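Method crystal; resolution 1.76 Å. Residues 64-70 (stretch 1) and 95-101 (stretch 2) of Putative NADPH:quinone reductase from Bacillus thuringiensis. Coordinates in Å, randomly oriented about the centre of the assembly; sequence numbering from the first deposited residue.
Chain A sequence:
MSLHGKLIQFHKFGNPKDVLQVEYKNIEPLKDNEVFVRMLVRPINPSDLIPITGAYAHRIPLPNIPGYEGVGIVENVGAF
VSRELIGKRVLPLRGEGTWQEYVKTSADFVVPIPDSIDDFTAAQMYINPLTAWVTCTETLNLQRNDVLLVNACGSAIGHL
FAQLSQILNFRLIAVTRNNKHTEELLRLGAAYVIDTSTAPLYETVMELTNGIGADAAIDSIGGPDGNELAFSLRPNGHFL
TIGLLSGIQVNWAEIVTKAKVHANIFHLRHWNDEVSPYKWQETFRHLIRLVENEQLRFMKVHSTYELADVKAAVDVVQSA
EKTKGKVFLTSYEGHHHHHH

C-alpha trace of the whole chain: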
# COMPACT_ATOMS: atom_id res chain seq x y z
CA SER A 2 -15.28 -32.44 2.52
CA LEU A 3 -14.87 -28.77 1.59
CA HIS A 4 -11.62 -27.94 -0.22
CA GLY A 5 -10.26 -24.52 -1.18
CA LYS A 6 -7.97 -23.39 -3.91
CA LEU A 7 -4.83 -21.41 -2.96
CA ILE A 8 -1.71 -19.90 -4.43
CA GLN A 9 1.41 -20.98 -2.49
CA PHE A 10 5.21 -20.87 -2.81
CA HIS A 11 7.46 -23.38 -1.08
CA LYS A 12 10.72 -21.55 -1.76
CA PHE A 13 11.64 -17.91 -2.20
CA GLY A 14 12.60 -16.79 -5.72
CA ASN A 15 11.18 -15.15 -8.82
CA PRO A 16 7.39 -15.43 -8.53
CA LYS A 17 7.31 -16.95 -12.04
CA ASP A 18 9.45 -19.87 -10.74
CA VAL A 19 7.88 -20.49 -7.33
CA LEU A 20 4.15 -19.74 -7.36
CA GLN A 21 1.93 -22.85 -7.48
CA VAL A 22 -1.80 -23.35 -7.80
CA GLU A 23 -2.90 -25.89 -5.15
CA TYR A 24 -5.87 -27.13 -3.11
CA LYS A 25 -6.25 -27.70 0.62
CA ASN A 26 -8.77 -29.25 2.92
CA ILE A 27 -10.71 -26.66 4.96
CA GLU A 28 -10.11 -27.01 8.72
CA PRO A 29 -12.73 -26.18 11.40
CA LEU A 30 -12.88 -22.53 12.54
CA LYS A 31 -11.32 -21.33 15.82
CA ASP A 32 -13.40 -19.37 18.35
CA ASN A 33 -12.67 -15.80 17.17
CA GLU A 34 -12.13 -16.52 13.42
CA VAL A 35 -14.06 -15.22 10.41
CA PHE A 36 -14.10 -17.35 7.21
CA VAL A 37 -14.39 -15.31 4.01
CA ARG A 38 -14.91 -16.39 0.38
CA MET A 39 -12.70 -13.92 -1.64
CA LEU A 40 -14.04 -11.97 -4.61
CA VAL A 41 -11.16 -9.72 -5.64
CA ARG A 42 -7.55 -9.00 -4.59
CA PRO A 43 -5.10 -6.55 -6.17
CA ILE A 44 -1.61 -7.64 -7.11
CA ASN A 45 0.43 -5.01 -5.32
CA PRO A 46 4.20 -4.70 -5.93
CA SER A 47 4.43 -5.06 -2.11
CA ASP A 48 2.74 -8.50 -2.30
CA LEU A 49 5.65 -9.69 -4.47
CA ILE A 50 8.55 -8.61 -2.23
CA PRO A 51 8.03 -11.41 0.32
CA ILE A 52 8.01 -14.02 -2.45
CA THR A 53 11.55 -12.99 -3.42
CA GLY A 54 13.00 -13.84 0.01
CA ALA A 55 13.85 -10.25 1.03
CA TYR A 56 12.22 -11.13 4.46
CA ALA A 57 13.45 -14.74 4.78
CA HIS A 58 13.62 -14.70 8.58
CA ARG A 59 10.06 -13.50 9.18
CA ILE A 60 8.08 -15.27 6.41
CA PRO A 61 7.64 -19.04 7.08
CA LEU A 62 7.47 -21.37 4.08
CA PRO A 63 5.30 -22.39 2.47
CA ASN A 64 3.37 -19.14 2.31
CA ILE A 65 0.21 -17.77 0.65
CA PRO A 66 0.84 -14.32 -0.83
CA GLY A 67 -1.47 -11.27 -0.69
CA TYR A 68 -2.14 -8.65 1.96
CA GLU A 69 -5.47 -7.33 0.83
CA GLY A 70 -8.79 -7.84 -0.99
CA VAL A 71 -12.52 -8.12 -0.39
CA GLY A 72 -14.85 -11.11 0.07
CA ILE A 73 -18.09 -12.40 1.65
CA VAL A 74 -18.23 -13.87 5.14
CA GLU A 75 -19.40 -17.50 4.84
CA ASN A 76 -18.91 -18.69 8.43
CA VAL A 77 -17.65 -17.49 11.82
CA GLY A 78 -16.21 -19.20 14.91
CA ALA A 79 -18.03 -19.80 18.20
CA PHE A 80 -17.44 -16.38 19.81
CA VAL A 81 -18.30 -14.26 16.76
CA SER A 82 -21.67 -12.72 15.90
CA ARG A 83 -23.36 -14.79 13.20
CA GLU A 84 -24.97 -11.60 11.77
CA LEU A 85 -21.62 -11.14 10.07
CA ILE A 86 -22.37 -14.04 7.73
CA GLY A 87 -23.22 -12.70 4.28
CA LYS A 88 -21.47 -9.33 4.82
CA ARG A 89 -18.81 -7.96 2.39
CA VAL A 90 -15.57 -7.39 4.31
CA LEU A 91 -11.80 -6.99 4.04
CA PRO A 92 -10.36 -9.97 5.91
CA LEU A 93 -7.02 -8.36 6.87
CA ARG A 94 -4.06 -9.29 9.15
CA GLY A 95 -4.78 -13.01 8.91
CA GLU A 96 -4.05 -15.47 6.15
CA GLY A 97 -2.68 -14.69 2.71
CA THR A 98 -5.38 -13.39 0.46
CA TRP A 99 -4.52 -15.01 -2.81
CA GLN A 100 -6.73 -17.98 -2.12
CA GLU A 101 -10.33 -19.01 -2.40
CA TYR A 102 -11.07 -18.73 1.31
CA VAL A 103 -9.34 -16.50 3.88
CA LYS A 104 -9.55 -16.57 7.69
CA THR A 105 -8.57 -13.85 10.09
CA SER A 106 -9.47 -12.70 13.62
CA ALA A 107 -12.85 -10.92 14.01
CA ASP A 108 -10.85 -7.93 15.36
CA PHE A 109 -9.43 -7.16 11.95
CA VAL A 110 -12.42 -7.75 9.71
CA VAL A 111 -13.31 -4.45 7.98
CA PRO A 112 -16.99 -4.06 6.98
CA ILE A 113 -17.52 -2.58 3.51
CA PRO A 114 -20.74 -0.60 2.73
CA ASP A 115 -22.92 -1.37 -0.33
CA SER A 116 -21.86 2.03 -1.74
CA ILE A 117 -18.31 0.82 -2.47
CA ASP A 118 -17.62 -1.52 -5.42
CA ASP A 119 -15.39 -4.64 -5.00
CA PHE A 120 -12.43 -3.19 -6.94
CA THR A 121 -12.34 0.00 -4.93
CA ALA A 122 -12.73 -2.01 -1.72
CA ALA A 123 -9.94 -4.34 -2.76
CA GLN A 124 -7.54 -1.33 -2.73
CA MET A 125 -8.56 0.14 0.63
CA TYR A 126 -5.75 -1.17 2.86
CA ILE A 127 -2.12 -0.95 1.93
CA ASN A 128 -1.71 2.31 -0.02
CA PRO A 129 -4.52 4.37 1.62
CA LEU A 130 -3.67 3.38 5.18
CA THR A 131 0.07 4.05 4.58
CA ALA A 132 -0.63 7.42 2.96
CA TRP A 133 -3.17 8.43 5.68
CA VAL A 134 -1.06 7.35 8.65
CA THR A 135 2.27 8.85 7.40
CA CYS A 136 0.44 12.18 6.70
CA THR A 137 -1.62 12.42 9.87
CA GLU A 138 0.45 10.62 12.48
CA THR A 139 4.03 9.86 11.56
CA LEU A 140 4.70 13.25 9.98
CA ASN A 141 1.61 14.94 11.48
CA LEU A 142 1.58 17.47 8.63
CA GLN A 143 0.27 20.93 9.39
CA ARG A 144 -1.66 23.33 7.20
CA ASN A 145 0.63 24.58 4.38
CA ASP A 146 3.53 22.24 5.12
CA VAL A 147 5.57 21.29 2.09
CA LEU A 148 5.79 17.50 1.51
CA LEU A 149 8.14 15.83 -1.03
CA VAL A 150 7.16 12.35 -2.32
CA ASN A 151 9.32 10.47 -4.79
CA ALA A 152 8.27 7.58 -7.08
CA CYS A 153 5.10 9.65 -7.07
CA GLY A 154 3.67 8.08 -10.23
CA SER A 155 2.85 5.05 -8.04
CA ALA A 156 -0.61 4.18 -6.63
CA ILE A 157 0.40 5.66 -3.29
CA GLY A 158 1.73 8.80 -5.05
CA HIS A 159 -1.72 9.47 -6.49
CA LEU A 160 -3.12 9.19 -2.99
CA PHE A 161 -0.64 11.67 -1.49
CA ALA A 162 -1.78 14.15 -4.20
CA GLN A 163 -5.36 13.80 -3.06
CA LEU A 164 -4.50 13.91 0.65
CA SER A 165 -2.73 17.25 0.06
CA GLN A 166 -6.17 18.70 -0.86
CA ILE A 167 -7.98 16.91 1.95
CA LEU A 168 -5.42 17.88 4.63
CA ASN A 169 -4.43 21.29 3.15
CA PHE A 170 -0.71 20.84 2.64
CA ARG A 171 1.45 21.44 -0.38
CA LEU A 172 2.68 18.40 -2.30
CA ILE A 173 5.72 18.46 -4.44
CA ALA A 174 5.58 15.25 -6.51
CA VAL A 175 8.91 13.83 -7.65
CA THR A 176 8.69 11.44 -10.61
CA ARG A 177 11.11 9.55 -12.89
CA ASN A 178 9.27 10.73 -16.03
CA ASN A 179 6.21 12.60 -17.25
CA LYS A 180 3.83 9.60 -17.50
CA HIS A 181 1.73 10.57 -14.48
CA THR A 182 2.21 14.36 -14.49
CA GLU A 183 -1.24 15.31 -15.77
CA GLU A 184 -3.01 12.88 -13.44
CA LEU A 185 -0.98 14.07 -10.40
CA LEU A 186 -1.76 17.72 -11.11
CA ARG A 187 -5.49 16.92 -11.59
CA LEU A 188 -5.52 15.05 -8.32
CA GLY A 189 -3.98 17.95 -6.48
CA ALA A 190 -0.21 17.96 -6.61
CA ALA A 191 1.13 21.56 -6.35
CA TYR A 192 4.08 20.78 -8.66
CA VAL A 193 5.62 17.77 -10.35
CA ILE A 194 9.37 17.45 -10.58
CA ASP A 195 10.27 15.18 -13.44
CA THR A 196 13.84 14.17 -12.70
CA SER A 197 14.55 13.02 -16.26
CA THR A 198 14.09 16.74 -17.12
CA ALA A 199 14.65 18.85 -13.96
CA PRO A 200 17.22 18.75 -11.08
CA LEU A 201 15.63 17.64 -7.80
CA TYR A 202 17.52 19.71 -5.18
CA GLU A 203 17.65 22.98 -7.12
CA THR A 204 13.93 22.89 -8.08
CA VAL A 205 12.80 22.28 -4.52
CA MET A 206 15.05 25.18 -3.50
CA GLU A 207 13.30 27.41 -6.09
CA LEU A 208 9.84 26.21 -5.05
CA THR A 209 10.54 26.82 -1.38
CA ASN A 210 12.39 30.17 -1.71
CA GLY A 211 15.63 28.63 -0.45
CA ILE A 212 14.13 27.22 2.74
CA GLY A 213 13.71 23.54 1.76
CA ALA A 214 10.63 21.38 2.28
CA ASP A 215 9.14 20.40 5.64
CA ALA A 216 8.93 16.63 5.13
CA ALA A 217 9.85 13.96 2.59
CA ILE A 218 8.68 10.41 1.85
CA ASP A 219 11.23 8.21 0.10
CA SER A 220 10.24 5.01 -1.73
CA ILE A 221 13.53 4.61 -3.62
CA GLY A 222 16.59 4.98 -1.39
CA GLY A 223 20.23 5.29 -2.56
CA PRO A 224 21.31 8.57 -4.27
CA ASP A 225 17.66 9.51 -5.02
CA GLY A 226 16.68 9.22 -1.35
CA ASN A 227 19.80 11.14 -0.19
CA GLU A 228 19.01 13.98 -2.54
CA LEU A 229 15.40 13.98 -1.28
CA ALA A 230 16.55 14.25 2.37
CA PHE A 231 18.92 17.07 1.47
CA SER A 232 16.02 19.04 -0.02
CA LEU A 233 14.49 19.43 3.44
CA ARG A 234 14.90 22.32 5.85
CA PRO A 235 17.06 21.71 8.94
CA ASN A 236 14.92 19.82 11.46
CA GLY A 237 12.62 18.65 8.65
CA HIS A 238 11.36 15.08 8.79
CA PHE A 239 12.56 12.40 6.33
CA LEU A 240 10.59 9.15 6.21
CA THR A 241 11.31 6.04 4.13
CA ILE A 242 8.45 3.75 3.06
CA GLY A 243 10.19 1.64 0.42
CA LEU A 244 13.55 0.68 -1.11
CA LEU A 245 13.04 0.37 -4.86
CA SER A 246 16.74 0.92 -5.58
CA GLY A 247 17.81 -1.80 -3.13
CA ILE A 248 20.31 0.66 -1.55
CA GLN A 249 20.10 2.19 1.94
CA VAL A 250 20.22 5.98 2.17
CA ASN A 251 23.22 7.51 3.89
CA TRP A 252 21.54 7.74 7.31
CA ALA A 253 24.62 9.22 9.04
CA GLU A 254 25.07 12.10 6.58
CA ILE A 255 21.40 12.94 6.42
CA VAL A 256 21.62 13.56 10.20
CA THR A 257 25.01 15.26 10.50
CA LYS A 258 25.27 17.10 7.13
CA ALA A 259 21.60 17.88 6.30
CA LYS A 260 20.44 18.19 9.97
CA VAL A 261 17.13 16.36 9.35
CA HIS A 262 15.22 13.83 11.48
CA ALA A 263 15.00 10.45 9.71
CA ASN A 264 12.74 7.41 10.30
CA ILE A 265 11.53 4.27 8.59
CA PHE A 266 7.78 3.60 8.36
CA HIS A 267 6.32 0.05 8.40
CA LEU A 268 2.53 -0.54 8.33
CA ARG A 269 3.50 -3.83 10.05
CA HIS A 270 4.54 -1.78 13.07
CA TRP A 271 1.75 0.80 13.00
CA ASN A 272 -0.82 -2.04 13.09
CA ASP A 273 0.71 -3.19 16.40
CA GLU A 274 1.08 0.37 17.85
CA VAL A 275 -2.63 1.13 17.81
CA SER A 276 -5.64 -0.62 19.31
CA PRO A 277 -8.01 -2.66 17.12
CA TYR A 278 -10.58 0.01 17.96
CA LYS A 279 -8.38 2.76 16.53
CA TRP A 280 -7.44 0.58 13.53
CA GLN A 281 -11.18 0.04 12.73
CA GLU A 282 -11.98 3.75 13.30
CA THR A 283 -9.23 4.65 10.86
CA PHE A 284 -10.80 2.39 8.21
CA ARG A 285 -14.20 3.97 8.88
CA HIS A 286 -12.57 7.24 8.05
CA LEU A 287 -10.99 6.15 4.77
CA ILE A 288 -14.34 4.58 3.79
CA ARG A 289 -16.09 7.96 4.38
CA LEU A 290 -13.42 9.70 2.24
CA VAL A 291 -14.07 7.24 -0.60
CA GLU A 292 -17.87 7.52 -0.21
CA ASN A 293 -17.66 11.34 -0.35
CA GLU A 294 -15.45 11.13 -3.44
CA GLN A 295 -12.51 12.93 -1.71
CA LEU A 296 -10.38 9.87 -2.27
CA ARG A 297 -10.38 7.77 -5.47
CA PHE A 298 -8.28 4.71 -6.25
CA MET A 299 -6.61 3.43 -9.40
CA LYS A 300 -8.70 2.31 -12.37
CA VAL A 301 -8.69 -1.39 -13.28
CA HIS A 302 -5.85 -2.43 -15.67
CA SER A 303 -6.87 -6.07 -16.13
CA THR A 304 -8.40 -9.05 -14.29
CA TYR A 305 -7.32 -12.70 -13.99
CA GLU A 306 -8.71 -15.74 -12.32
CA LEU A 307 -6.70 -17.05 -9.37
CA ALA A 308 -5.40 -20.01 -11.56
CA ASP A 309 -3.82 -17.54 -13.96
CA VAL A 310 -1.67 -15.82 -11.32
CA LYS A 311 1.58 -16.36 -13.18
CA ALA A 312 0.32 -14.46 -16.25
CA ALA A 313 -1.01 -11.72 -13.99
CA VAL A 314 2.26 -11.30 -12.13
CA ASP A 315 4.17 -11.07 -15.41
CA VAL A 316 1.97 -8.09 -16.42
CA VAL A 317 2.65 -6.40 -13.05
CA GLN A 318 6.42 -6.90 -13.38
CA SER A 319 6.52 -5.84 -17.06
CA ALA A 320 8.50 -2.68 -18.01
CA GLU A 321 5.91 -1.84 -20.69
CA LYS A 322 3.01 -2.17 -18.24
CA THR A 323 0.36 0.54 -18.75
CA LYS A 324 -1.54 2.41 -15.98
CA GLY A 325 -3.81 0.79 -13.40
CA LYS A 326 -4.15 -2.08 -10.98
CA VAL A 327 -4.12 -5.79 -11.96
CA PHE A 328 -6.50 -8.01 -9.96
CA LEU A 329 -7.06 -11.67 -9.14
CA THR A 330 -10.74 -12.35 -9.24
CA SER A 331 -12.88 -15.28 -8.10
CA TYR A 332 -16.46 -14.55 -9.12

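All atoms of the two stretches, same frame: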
# COMPACT_ATOMS: atom_id res chain seq x y z
N ASN A 64 4.16 -20.31 1.95
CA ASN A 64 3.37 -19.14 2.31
C ASN A 64 2.37 -18.81 1.22
O ASN A 64 2.63 -19.09 0.04
CB ASN A 64 4.32 -17.96 2.51
CG ASN A 64 3.59 -16.65 2.74
OD1 ASN A 64 3.45 -15.81 1.82
ND2 ASN A 64 3.07 -16.49 3.96
N ILE A 65 1.24 -18.23 1.61
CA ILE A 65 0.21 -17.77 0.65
C ILE A 65 0.37 -16.26 0.47
O ILE A 65 0.28 -15.53 1.44
CB ILE A 65 -1.22 -18.11 1.10
CG1 ILE A 65 -1.37 -19.64 1.25
CG2 ILE A 65 -2.25 -17.63 0.07
CD1 ILE A 65 -2.61 -20.08 2.05
N PRO A 66 0.65 -15.78 -0.76
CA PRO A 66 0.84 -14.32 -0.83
C PRO A 66 -0.47 -13.49 -0.75
O PRO A 66 -1.57 -14.04 -0.87
CB PRO A 66 1.42 -14.08 -2.23
CG PRO A 66 1.58 -15.39 -2.87
CD PRO A 66 0.92 -16.45 -2.05
N GLY A 67 -0.31 -12.17 -0.66
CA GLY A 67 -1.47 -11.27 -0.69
C GLY A 67 -1.84 -10.68 0.66
O GLY A 67 -2.14 -11.38 1.64
N TYR A 68 -1.81 -9.36 0.71
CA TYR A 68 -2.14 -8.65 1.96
C TYR A 68 -3.51 -8.08 1.97
O TYR A 68 -4.00 -7.65 3.04
CB TYR A 68 -1.12 -7.53 2.28
CG TYR A 68 0.18 -8.08 2.74
CD1 TYR A 68 0.34 -8.57 4.03
CD2 TYR A 68 1.24 -8.21 1.85
CE1 TYR A 68 1.56 -9.09 4.47
CE2 TYR A 68 2.48 -8.73 2.28
CZ TYR A 68 2.62 -9.17 3.58
OH TYR A 68 3.80 -9.72 4.03
N GLU A 69 -4.14 -7.96 0.81
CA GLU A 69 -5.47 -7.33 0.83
C GLU A 69 -6.47 -7.90 -0.19
O GLU A 69 -6.14 -8.77 -1.00
CB GLU A 69 -5.37 -5.80 0.77
CG GLU A 69 -4.97 -5.24 -0.54
CD GLU A 69 -4.99 -3.71 -0.57
OE1 GLU A 69 -4.03 -3.17 -1.09
OE2 GLU A 69 -5.97 -3.05 -0.12
N GLY A 70 -7.69 -7.40 -0.12
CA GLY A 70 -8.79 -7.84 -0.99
C GLY A 70 -10.11 -7.86 -0.23
O GLY A 70 -10.14 -7.63 0.99
N GLY A 95 -4.60 -11.58 8.65
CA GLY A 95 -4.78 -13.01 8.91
C GLY A 95 -4.01 -13.74 7.84
O GLY A 95 -2.82 -13.46 7.59
N GLU A 96 -4.68 -14.68 7.19
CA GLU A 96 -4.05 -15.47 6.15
C GLU A 96 -3.79 -14.70 4.87
O GLU A 96 -4.42 -13.67 4.62
CB GLU A 96 -4.89 -16.70 5.80
CG GLU A 96 -5.03 -17.64 6.98
CD GLU A 96 -5.95 -18.79 6.67
OE1 GLU A 96 -6.96 -18.58 5.97
OE2 GLU A 96 -5.64 -19.90 7.15
N GLY A 97 -2.89 -15.24 4.04
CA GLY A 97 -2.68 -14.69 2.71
C GLY A 97 -3.94 -14.63 1.90
O GLY A 97 -4.79 -15.53 1.96
N THR A 98 -4.09 -13.58 1.11
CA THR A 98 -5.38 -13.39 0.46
C THR A 98 -5.50 -14.01 -0.89
O THR A 98 -6.60 -14.04 -1.46
CB THR A 98 -5.78 -11.92 0.37
OG1 THR A 98 -4.82 -11.23 -0.46
CG2 THR A 98 -5.89 -11.22 1.78
N TRP A 99 -4.39 -14.45 -1.49
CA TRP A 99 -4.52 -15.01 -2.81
C TRP A 99 -4.95 -16.46 -2.75
O TRP A 99 -4.19 -17.38 -3.13
CB TRP A 99 -3.21 -14.91 -3.56
CG TRP A 99 -2.78 -13.49 -3.85
CD1 TRP A 99 -3.37 -12.32 -3.41
CD2 TRP A 99 -1.63 -13.11 -4.61
NE1 TRP A 99 -2.64 -11.21 -3.92
CE2 TRP A 99 -1.58 -11.70 -4.65
CE3 TRP A 99 -0.65 -13.85 -5.29
CZ2 TRP A 99 -0.55 -11.00 -5.32
CZ3 TRP A 99 0.37 -13.15 -5.96
CH2 TRP A 99 0.40 -11.75 -5.96
N GLN A 100 -6.15 -16.65 -2.23
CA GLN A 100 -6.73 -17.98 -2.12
C GLN A 100 -8.23 -17.85 -2.10
O GLN A 100 -8.77 -16.76 -1.94
CB GLN A 100 -6.21 -18.72 -0.86
CG GLN A 100 -6.58 -18.08 0.44
CD GLN A 100 -6.09 -18.91 1.65
OE1 GLN A 100 -6.16 -20.15 1.64
NE2 GLN A 100 -5.58 -18.22 2.68
N GLU A 101 -8.91 -18.99 -2.22
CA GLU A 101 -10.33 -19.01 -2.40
C GLU A 101 -11.01 -18.55 -1.12
O GLU A 101 -11.98 -17.79 -1.16
CB GLU A 101 -10.77 -20.44 -2.76
CG GLU A 101 -12.26 -20.60 -3.04
CD GLU A 101 -12.60 -21.97 -3.61
OE1 GLU A 101 -11.68 -22.82 -3.84
OE2 GLU A 101 -13.81 -22.17 -3.88
O HOH W 1 -2.90 -11.33 4.50
O HOH W 2 -3.11 -8.41 -2.23

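Two loop segments, neither with regular helix or strand, pack together through backbone hydrogen bonds and one tryptophan ring, burying 418 Å² in total. Stretch 2 begins outside the contact: Gly 95 touches nothing in stretch 1. Glu 96 joins mainly through its backbone, because water 1 lies within hydrogen-bonding distance of both Glu 96 O (2.8 Å from the water O) and Gly 67 O (3.0 Å from the water O). At Gly 97 the two stretches come close enough for CA-H...O contacts, from Gly 97 CA to Ile 65 O at 3.3 Å and from Gly 97 CA to Gly 67 O at 3.5 Å. A side chain has no room here: an ideal CB on Gly 97 would lie 2.0 Å from Ile 65 O.

Thr 98 binds with both backbone and side chain. Thr 98 N donates to Gly 67 O at 3.0 Å, while its hydroxyl, with chi1 in the p rotamer, donates to Glu 69 O (Thr 98 OG1 to Glu 69 O, 2.8 Å). The short polar branch thus ties down a backbone acceptor in a buried setting.

Trp 99 adds a second backbone bond, Trp 99 N to Pro 66 O at 2.9 Å, and its CB points toward stretch 1. With chi1 in m, the indole lays one face against two residues: Pro 66 CB sits 4.0 Å from the centroid of the Trp 99 six-membered ring, and Gly 67 CA 3.7 Å from the centroid of the Trp 99 five-membered ring. The compact, apolar ring of Pro 66 suits this packing, with Pro 66 CG reaching 3.6 Å from Trp 99 CE3. Gly 67 must be bare: an ideal CB would fall 2.3 Å from Trp 99 CD1 and 2.4 Å from Thr 98 OG1, and its backbone angles by themselves call for glycine. At the edge of the indole, water 2 accepts from Glu 69 N (3.2 Å to the water O) and, weakly, from Trp 99 NE1 (3.3 Å to the water O).

Gln 100 turns its side chain back along its own stretch, Gln 100 NE2 donating to Gly 97 O at 2.9 Å, which braces the loop. Ile 65, directed toward stretch 2, covers this end, with Ile 65 CD1 3.6 Å from Gln 100 NE2 and Ile 65 CG2 3.8 Å from Trp 99 O. Glu 101 lies beyond reach.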